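Local coordinates for malonyl CoA-acyl carrier protein transacylase (Burkholderia pseudomallei 1710b, PDB 3EZO), which probably transfers the malonyl group from malonyl-CoA to holo-acyl carrier protein, supplying malonyl-ACP for fatty acid synthesis, at residues 150-155 against 190-195; 269-274 against 293-298; 184-189 against 197-202. All blocks are in the same frame, centred on the assembly; numbering follows the deposited sequence.

Interactions 1 and 3 belong to the smaller, ferredoxin-like part of this FabD acyltransferase, where an antiparallel four-stranded sheet carries helices 146-156 and 179-191. Their centres lie about 10 Å apart and they share helix 179-191: interaction 3 packs that helix on edge strand 196-199, and interaction 1 ties its C-terminal end to helix 146-156. They also touch directly, for V152 CG1 lies 3.2 Å from A185 O. Interaction 2 stands apart on the larger part, built round a parallel sheet, with its centre about 28 Å from that of interaction 1 and about 29 Å from that of interaction 3. All three lie away from the predicted catalytic residues S98 and H207.

Interaction 1. Residues 150-155 against 190-195; sequences RAVCAE and KEKGAK
K192 carries the contact, reaching from just beyond the end of helix 179-191 to V152 and E155 on helix 146-156. From CB its chain starts with CG anti to the carbonyl carbon (chi1 -76°) and runs alongside the valine, its CD methylene against one methyl branch, V152 CG2, at 3.6 Å. The chain stays extended to CE and bends about the CD-CE bond (chi4 50°), which swings NZ to E155 OE1 at 3.2 Å, a hydrogen-bonded salt bridge. The ammonium approaches the syn lone pair of OE1, on the side of the other oxygen. E155 reaches out to meet it on an extended chain. Just after the lysine, G193 closes the helix end in a Schellman motif.

Lysine suits the place because its methylenes can lie on a buried valine while its charge reaches the exposed glutamate. V152 also packs on A185 and I188, which extends the apolar layer inward. E191 OE1 stands 5.1 Å from E155 OE2, so the lysine's positive charge probably eases the proximity of two carboxylates at the surface.

Interaction 2. Residues 269-274 against 293-298; sequences HIAREG and RIDGNL
A271 CB is the focus of this small contact, directed from the last turn of helix 263-272 at the turn that follows helix 286-294. Two side chains meet the methyl on the packed side: L298 CD2 at 4.1 Å and D295 OD2 at 4.0 Å. The first is an apolar touch, the second a van der Waals approach of a carboxylate oxygen. An alanine suits this position because its short side chain lets the helix approach the turn, with A271 CA and L298 CA 7.6 Å apart. L298 reaches it with the end of its side chain, although its CB bond does not point at the helix.

D295 has CG anti to its backbone N (chi1 -178°), which sets OD2 near the alanine methyl while OD1 turns back to its own turn. There OD1 accepts from N297 N at 3.0 Å, completing an Asx turn; that N-H comes from 36° above the carboxylate plane. The solvent side lies at G296 and N297, the exposed middle of a type I turn from D295 to L298.

Beneath this surface patch, L298 also packs on V267 and on V278 of strand 277-281, just before the chain enters edge strand 299-303. I294 lies along helix 263-272 on W263, V264 and V267, so the two helix ends meet above the parallel sheet.

Interaction 3. Residues 184-189 against 197-202; sequences KACEIA and ALPLPV
C186 and A197 face each other across the gap between helix 179-191 and strand 196-199, each with its CB bond directed at the other segment. Their CB atoms come to 4.1 Å, and their CA atoms are only 4.9 Å apart, a closeness that suits two small residues. C186 CB also rests 3.6 Å from A197 O, an oxygen that K190 NZ hydrogen-bonds. C186 SG is anti to the carbonyl carbon (chi1 -68°), which brings the sulfur over the A197-L198 peptide, on the side toward P199, whose CD it meets at 4.1 Å. Cysteine fits here because its slim, weakly polar side chain can rest on both a peptide and an apolar ring.

A197 answers in the other direction. Its methyl lies over the helix backbone, 3.7 Å from C186 O, and touches A189 CB at 3.9 Å. A189, one turn further along, is also directed at the strand. L198 turns its CB bond away from the helix, as the next residue of an extended strand should.

The local axes run nearly antiparallel, at 163°, with a closest approach of 7.6 Å. Strand 196-199 is an edge of the antiparallel sheet and bonds through L198 to A140 of strand 136-142. That strand extends the apolar floor, with A139 under C186 and I141 touching both A189 and A197, while elsewhere the helix packs against helix 146-156, A185 touching A156.

Interaction 1. Residues 150-155 against 190-195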
loop_
_atom_site.group_PDB
_atom_site.type_symbol
_atom_site.label_atom_id
_atom_site.label_comp_id
_atom_site.label_asym_id
_atom_site.label_seq_id
_atom_site.Cartn_x
_atom_site.Cartn_y
_atom_site.Cartn_z
ATOM N N ARG A 150 -10.087 5.000 17.893
ATOM C CA ARG A 150 -9.948 6.466 17.912
ATOM C C ARG A 150 -9.998 7.020 19.333
ATOM O O ARG A 150 -9.169 7.906 19.702
ATOM C CB ARG A 150 -10.973 7.155 17.008
ATOM C CG ARG A 150 -10.754 6.869 15.517
ATOM C CD ARG A 150 -11.869 7.505 14.703
ATOM N NE ARG A 150 -11.743 7.306 13.254
ATOM C CZ ARG A 150 -12.543 6.541 12.494
ATOM N NH1 ARG A 150 -13.581 5.860 13.012
ATOM N NH2 ARG A 150 -12.304 6.470 11.177
ATOM N N ALA A 151 -10.916 6.477 20.137
ATOM C CA ALA A 151 -11.067 6.880 21.560
ATOM C C ALA A 151 -9.804 6.543 22.343
ATOM O O ALA A 151 -9.286 7.379 23.084
ATOM C CB ALA A 151 -12.326 6.214 22.224
ATOM N N VAL A 152 -9.278 5.330 22.140
ATOM C CA VAL A 152 -7.999 4.943 22.732
ATOM C C VAL A 152 -6.887 5.947 22.433
ATOM O O VAL A 152 -6.182 6.393 23.352
ATOM C CB VAL A 152 -7.549 3.545 22.285
ATOM C CG1 VAL A 152 -6.031 3.289 22.678
ATOM C CG2 VAL A 152 -8.531 2.496 22.834
ATOM N N CYS A 153 -6.766 6.342 21.173
ATOM C CA CYS A 153 -5.737 7.319 20.752
ATOM C C CYS A 153 -5.978 8.710 21.335
ATOM O O CYS A 153 -5.034 9.364 21.780
ATOM C CB CYS A 153 -5.671 7.390 19.245
ATOM S SG CYS A 153 -4.973 5.859 18.481
ATOM N N ALA A 154 -7.239 9.133 21.394
ATOM C CA ALA A 154 -7.572 10.434 21.930
ATOM C C ALA A 154 -7.183 10.476 23.424
ATOM O O ALA A 154 -6.540 11.396 23.895
ATOM C CB ALA A 154 -9.083 10.763 21.675
ATOM N N GLU A 155 -7.464 9.401 24.130
ATOM C CA GLU A 155 -7.072 9.263 25.516
ATOM C C GLU A 155 -5.537 9.173 25.734
ATOM O O GLU A 155 -4.979 9.882 26.600
ATOM C CB GLU A 155 -7.792 8.028 26.063
ATOM C CG GLU A 155 -7.680 7.834 27.548
ATOM C CD GLU A 155 -8.484 6.645 28.004
ATOM O OE1 GLU A 155 -9.415 6.187 27.233
ATOM O OE2 GLU A 155 -8.161 6.184 29.119
ATOM N N LYS A 190 -5.473 -2.662 25.483
ATOM C CA LYS A 190 -5.549 -3.909 26.275
ATOM C C LYS A 190 -6.580 -3.804 27.390
ATOM O O LYS A 190 -7.409 -4.700 27.540
ATOM C CB LYS A 190 -4.184 -4.311 26.836
ATOM C CG LYS A 190 -3.228 -4.846 25.800
ATOM C CD LYS A 190 -1.769 -4.743 26.239
ATOM C CE LYS A 190 -0.797 -5.385 25.194
ATOM N NZ LYS A 190 0.637 -4.880 25.177
ATOM N N GLU A 191 -6.572 -2.698 28.125
ATOM C CA GLU A 191 -7.556 -2.502 29.199
ATOM C C GLU A 191 -8.971 -2.574 28.668
ATOM O O GLU A 191 -9.855 -3.081 29.355
ATOM C CB GLU A 191 -7.394 -1.134 29.900
ATOM C CG GLU A 191 -6.075 -0.908 30.639
ATOM C CD GLU A 191 -5.720 0.603 30.808
ATOM O OE1 GLU A 191 -6.535 1.492 30.433
ATOM O OE2 GLU A 191 -4.625 0.910 31.326
ATOM N N LYS A 192 -9.188 -2.045 27.462
ATOM C CA LYS A 192 -10.524 -1.990 26.827
ATOM C C LYS A 192 -10.903 -3.316 26.150
ATOM O O LYS A 192 -11.980 -3.446 25.563
ATOM C CB LYS A 192 -10.586 -0.849 25.800
ATOM C CG LYS A 192 -10.715 0.552 26.415
ATOM C CD LYS A 192 -10.976 1.621 25.362
ATOM C CE LYS A 192 -11.656 2.856 25.966
ATOM N NZ LYS A 192 -10.941 3.355 27.193
ATOM N N GLY A 193 -10.002 -4.290 26.206
ATOM C CA GLY A 193 -10.314 -5.653 25.789
ATOM C C GLY A 193 -9.736 -6.076 24.452
ATOM O O GLY A 193 -10.184 -7.083 23.892
ATOM N N ALA A 194 -8.741 -5.343 23.943
ATOM C CA ALA A 194 -8.140 -5.687 22.648
ATOM C C ALA A 194 -7.576 -7.100 22.704
ATOM O O ALA A 194 -6.943 -7.467 23.694
ATOM C CB ALA A 194 -7.038 -4.706 22.255
ATOM N N LYS A 195 -7.779 -7.869 21.635
ATOM C CA LYS A 195 -7.120 -9.163 21.490
ATOM C C LYS A 195 -5.619 -8.979 21.386
ATOM O O LYS A 195 -4.844 -9.795 21.870
ATOM C CB LYS A 195 -7.655 -9.942 20.271
#

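Interaction 2. Residues 269-274 against 293-298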
loop_
_atom_site.group_PDB
_atom_site.type_symbol
_atom_site.label_atom_id
_atom_site.label_comp_id
_atom_site.label_asym_id
_atom_site.label_seq_id
_atom_site.Cartn_x
_atom_site.Cartn_y
_atom_site.Cartn_z
ATOM N N HIS A 269 -16.261 1.039 -1.213
ATOM C CA HIS A 269 -16.556 1.905 -2.354
ATOM C C HIS A 269 -16.615 1.041 -3.605
ATOM O O HIS A 269 -17.540 1.179 -4.424
ATOM C CB HIS A 269 -15.517 3.019 -2.506
ATOM C CG HIS A 269 -15.717 3.848 -3.720
ATOM N ND1 HIS A 269 -16.280 5.103 -3.674
ATOM C CD2 HIS A 269 -15.473 3.589 -5.030
ATOM C CE1 HIS A 269 -16.337 5.597 -4.899
ATOM N NE2 HIS A 269 -15.874 4.687 -5.742
ATOM N N ILE A 270 -15.639 0.141 -3.729
ATOM C CA ILE A 270 -15.542 -0.757 -4.893
ATOM C C ILE A 270 -16.792 -1.639 -4.988
ATOM O O ILE A 270 -17.387 -1.746 -6.050
ATOM C CB ILE A 270 -14.225 -1.608 -4.835
ATOM C CG1 ILE A 270 -13.021 -0.676 -5.149
ATOM C CG2 ILE A 270 -14.337 -2.806 -5.775
ATOM C CD1 ILE A 270 -11.681 -1.232 -4.768
ATOM N N ALA A 271 -17.176 -2.242 -3.865
ATOM C CA ALA A 271 -18.384 -3.046 -3.768
ATOM C C ALA A 271 -19.642 -2.271 -4.153
ATOM O O ALA A 271 -20.512 -2.829 -4.822
ATOM C CB ALA A 271 -18.547 -3.587 -2.382
ATOM N N ARG A 272 -19.760 -1.007 -3.722
ATOM C CA ARG A 272 -20.962 -0.192 -4.052
ATOM C C ARG A 272 -21.013 0.153 -5.532
ATOM O O ARG A 272 -22.055 0.537 -6.028
ATOM C CB ARG A 272 -21.055 1.117 -3.221
ATOM C CG ARG A 272 -21.400 0.875 -1.781
ATOM C CD ARG A 272 -21.877 2.149 -1.069
ATOM N NE ARG A 272 -20.816 3.118 -1.196
ATOM C CZ ARG A 272 -19.778 3.196 -0.372
ATOM N NH1 ARG A 272 -19.694 2.400 0.685
ATOM N NH2 ARG A 272 -18.834 4.097 -0.602
ATOM N N GLU A 273 -19.907 0.010 -6.251
ATOM C CA GLU A 273 -19.954 0.183 -7.699
ATOM C C GLU A 273 -20.460 -1.073 -8.412
ATOM O O GLU A 273 -20.479 -1.124 -9.639
ATOM C CB GLU A 273 -18.575 0.563 -8.259
ATOM C CG GLU A 273 -18.071 1.940 -7.811
ATOM C CD GLU A 273 -18.923 3.061 -8.340
ATOM O OE1 GLU A 273 -19.310 2.964 -9.526
ATOM O OE2 GLU A 273 -19.195 4.032 -7.588
ATOM N N GLY A 274 -20.855 -2.086 -7.668
ATOM C CA GLY A 274 -21.383 -3.312 -8.290
ATOM C C GLY A 274 -20.279 -4.295 -8.708
ATOM O O GLY A 274 -20.542 -5.233 -9.453
ATOM N N ARG A 293 -12.398 -10.286 5.078
ATOM C CA ARG A 293 -12.862 -9.732 6.343
ATOM C C ARG A 293 -13.801 -8.541 6.172
ATOM O O ARG A 293 -14.700 -8.325 6.984
ATOM C CB ARG A 293 -11.665 -9.258 7.165
ATOM C CG ARG A 293 -10.546 -10.283 7.370
ATOM C CD ARG A 293 -10.750 -11.099 8.567
ATOM N NE ARG A 293 -11.325 -10.210 9.563
ATOM C CZ ARG A 293 -10.650 -9.324 10.303
ATOM N NH1 ARG A 293 -9.314 -9.225 10.233
ATOM N NH2 ARG A 293 -11.340 -8.542 11.137
ATOM N N ILE A 294 -13.539 -7.716 5.165
ATOM C CA ILE A 294 -14.335 -6.522 4.927
ATOM C C ILE A 294 -15.759 -6.871 4.412
ATOM O O ILE A 294 -16.764 -6.261 4.814
ATOM C CB ILE A 294 -13.602 -5.573 3.953
ATOM C CG1 ILE A 294 -12.368 -4.967 4.656
ATOM C CG2 ILE A 294 -14.530 -4.470 3.463
ATOM C CD1 ILE A 294 -11.238 -4.544 3.714
ATOM N N ASP A 295 -15.846 -7.853 3.531
ATOM C CA ASP A 295 -17.118 -8.169 2.893
ATOM C C ASP A 295 -16.991 -9.552 2.306
ATOM O O ASP A 295 -16.359 -9.733 1.270
ATOM C CB ASP A 295 -17.424 -7.130 1.803
ATOM C CG ASP A 295 -18.777 -7.352 1.097
ATOM O OD1 ASP A 295 -19.433 -8.420 1.301
ATOM O OD2 ASP A 295 -19.174 -6.420 0.326
ATOM N N GLY A 296 -17.623 -10.513 2.969
ATOM C CA GLY A 296 -17.564 -11.916 2.571
ATOM C C GLY A 296 -18.348 -12.264 1.306
ATOM O O GLY A 296 -18.191 -13.373 0.791
ATOM N N ASN A 297 -19.196 -11.368 0.798
ATOM C CA ASN A 297 -19.869 -11.639 -0.477
ATOM C C ASN A 297 -18.952 -11.358 -1.637
ATOM O O ASN A 297 -19.261 -11.720 -2.768
ATOM C CB ASN A 297 -21.110 -10.778 -0.689
ATOM C CG ASN A 297 -22.106 -10.851 0.450
ATOM O OD1 ASN A 297 -22.255 -11.873 1.116
ATOM N ND2 ASN A 297 -22.838 -9.743 0.653
ATOM N N LEU A 298 -17.857 -10.637 -1.394
ATOM C CA LEU A 298 -16.913 -10.372 -2.470
ATOM C C LEU A 298 -16.228 -11.702 -2.784
ATOM O O LEU A 298 -16.118 -12.544 -1.908
ATOM C CB LEU A 298 -15.874 -9.292 -2.090
ATOM C CG LEU A 298 -16.459 -7.912 -1.804
ATOM C CD1 LEU A 298 -15.361 -6.947 -1.390
ATOM C CD2 LEU A 298 -17.230 -7.427 -3.032
#

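Interaction 3. Residues 184-189 against 197-202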
loop_
_atom_site.group_PDB
_atom_site.type_symbol
_atom_site.label_atom_id
_atom_site.label_comp_id
_atom_site.label_asym_id
_atom_site.label_seq_id
_atom_site.Cartn_x
_atom_site.Cartn_y
_atom_site.Cartn_z
ATOM N N LYS A 184 1.285 4.039 25.437
ATOM C CA LYS A 184 0.073 4.268 26.246
ATOM C C LYS A 184 -1.193 3.794 25.534
ATOM O O LYS A 184 -2.105 3.239 26.162
ATOM C CB LYS A 184 -0.052 5.761 26.566
ATOM C CG LYS A 184 -1.197 6.116 27.480
ATOM C CD LYS A 184 -0.996 5.524 28.844
ATOM C CE LYS A 184 -2.179 5.835 29.728
ATOM N NZ LYS A 184 -2.376 7.325 29.840
ATOM N N ALA A 185 -1.249 3.985 24.217
ATOM C CA ALA A 185 -2.413 3.517 23.449
ATOM C C ALA A 185 -2.506 1.997 23.512
ATOM O O ALA A 185 -3.601 1.460 23.686
ATOM C CB ALA A 185 -2.362 4.001 21.979
ATOM N N CYS A 186 -1.384 1.297 23.378
ATOM C CA CYS A 186 -1.416 -0.182 23.551
ATOM C C CYS A 186 -1.951 -0.609 24.936
ATOM O O CYS A 186 -2.802 -1.498 25.072
ATOM C CB CYS A 186 -0.045 -0.801 23.269
ATOM S SG CYS A 186 0.406 -0.661 21.542
ATOM N N GLU A 187 -1.474 0.063 25.961
ATOM C CA GLU A 187 -1.895 -0.214 27.338
ATOM C C GLU A 187 -3.396 0.022 27.510
ATOM O O GLU A 187 -4.133 -0.859 27.970
ATOM C CB GLU A 187 -1.087 0.720 28.215
ATOM C CG GLU A 187 -1.137 0.519 29.657
ATOM C CD GLU A 187 -0.453 1.699 30.330
ATOM O OE1 GLU A 187 0.772 1.891 30.061
ATOM O OE2 GLU A 187 -1.162 2.458 31.049
ATOM N N ILE A 188 -3.872 1.184 27.073
ATOM C CA ILE A 188 -5.320 1.485 27.106
ATOM C C ILE A 188 -6.122 0.444 26.292
ATOM O O ILE A 188 -7.163 -0.070 26.763
ATOM C CB ILE A 188 -5.625 2.929 26.617
ATOM C CG1 ILE A 188 -4.961 3.958 27.532
ATOM C CG2 ILE A 188 -7.124 3.191 26.573
ATOM C CD1 ILE A 188 -5.209 5.379 27.141
ATOM N N ALA A 189 -5.611 0.109 25.101
ATOM C CA ALA A 189 -6.310 -0.804 24.197
ATOM C C ALA A 189 -6.534 -2.147 24.874
ATOM O O ALA A 189 -7.643 -2.709 24.826
ATOM C CB ALA A 189 -5.558 -0.983 22.927
ATOM N N ALA A 197 -2.400 -5.717 20.994
ATOM C CA ALA A 197 -2.029 -4.315 20.925
ATOM C C ALA A 197 -0.522 -4.255 21.131
ATOM O O ALA A 197 -0.050 -4.253 22.250
ATOM C CB ALA A 197 -2.805 -3.511 21.984
ATOM N N LEU A 198 0.205 -4.254 20.029
ATOM C CA LEU A 198 1.643 -4.428 20.019
ATOM C C LEU A 198 2.320 -3.527 18.993
ATOM O O LEU A 198 1.908 -3.471 17.819
ATOM C CB LEU A 198 2.008 -5.875 19.656
ATOM C CG LEU A 198 1.685 -6.957 20.679
ATOM C CD1 LEU A 198 1.903 -8.365 20.019
ATOM C CD2 LEU A 198 2.530 -6.773 21.977
ATOM N N PRO A 199 3.409 -2.871 19.417
ATOM C CA PRO A 199 4.282 -2.119 18.525
ATOM C C PRO A 199 4.733 -2.912 17.339
ATOM O O PRO A 199 4.877 -4.132 17.442
ATOM C CB PRO A 199 5.481 -1.783 19.425
ATOM C CG PRO A 199 4.849 -1.567 20.724
ATOM C CD PRO A 199 3.862 -2.728 20.815
ATOM N N LEU A 200 4.942 -2.219 16.219
ATOM C CA LEU A 200 5.332 -2.857 14.983
ATOM C C LEU A 200 6.821 -2.563 14.833
ATOM O O LEU A 200 7.313 -1.584 15.403
ATOM C CB LEU A 200 4.516 -2.328 13.782
ATOM C CG LEU A 200 3.077 -2.863 13.627
ATOM C CD1 LEU A 200 2.269 -2.143 12.539
ATOM C CD2 LEU A 200 3.045 -4.389 13.375
ATOM N N PRO A 201 7.563 -3.442 14.129
ATOM C CA PRO A 201 9.001 -3.213 13.923
ATOM C C PRO A 201 9.279 -2.124 12.868
ATOM O O PRO A 201 9.964 -2.375 11.881
ATOM C CB PRO A 201 9.529 -4.593 13.470
ATOM C CG PRO A 201 8.452 -5.570 13.798
ATOM C CD PRO A 201 7.162 -4.807 13.724
ATOM N N VAL A 202 8.761 -0.918 13.102
ATOM C CA VAL A 202 8.829 0.198 12.144
ATOM C C VAL A 202 9.421 1.375 12.907
ATOM O O VAL A 202 9.209 1.519 14.101
ATOM C CB VAL A 202 7.413 0.529 11.618
ATOM C CG1 VAL A 202 7.428 1.704 10.610
ATOM C CG2 VAL A 202 6.783 -0.729 11.019
#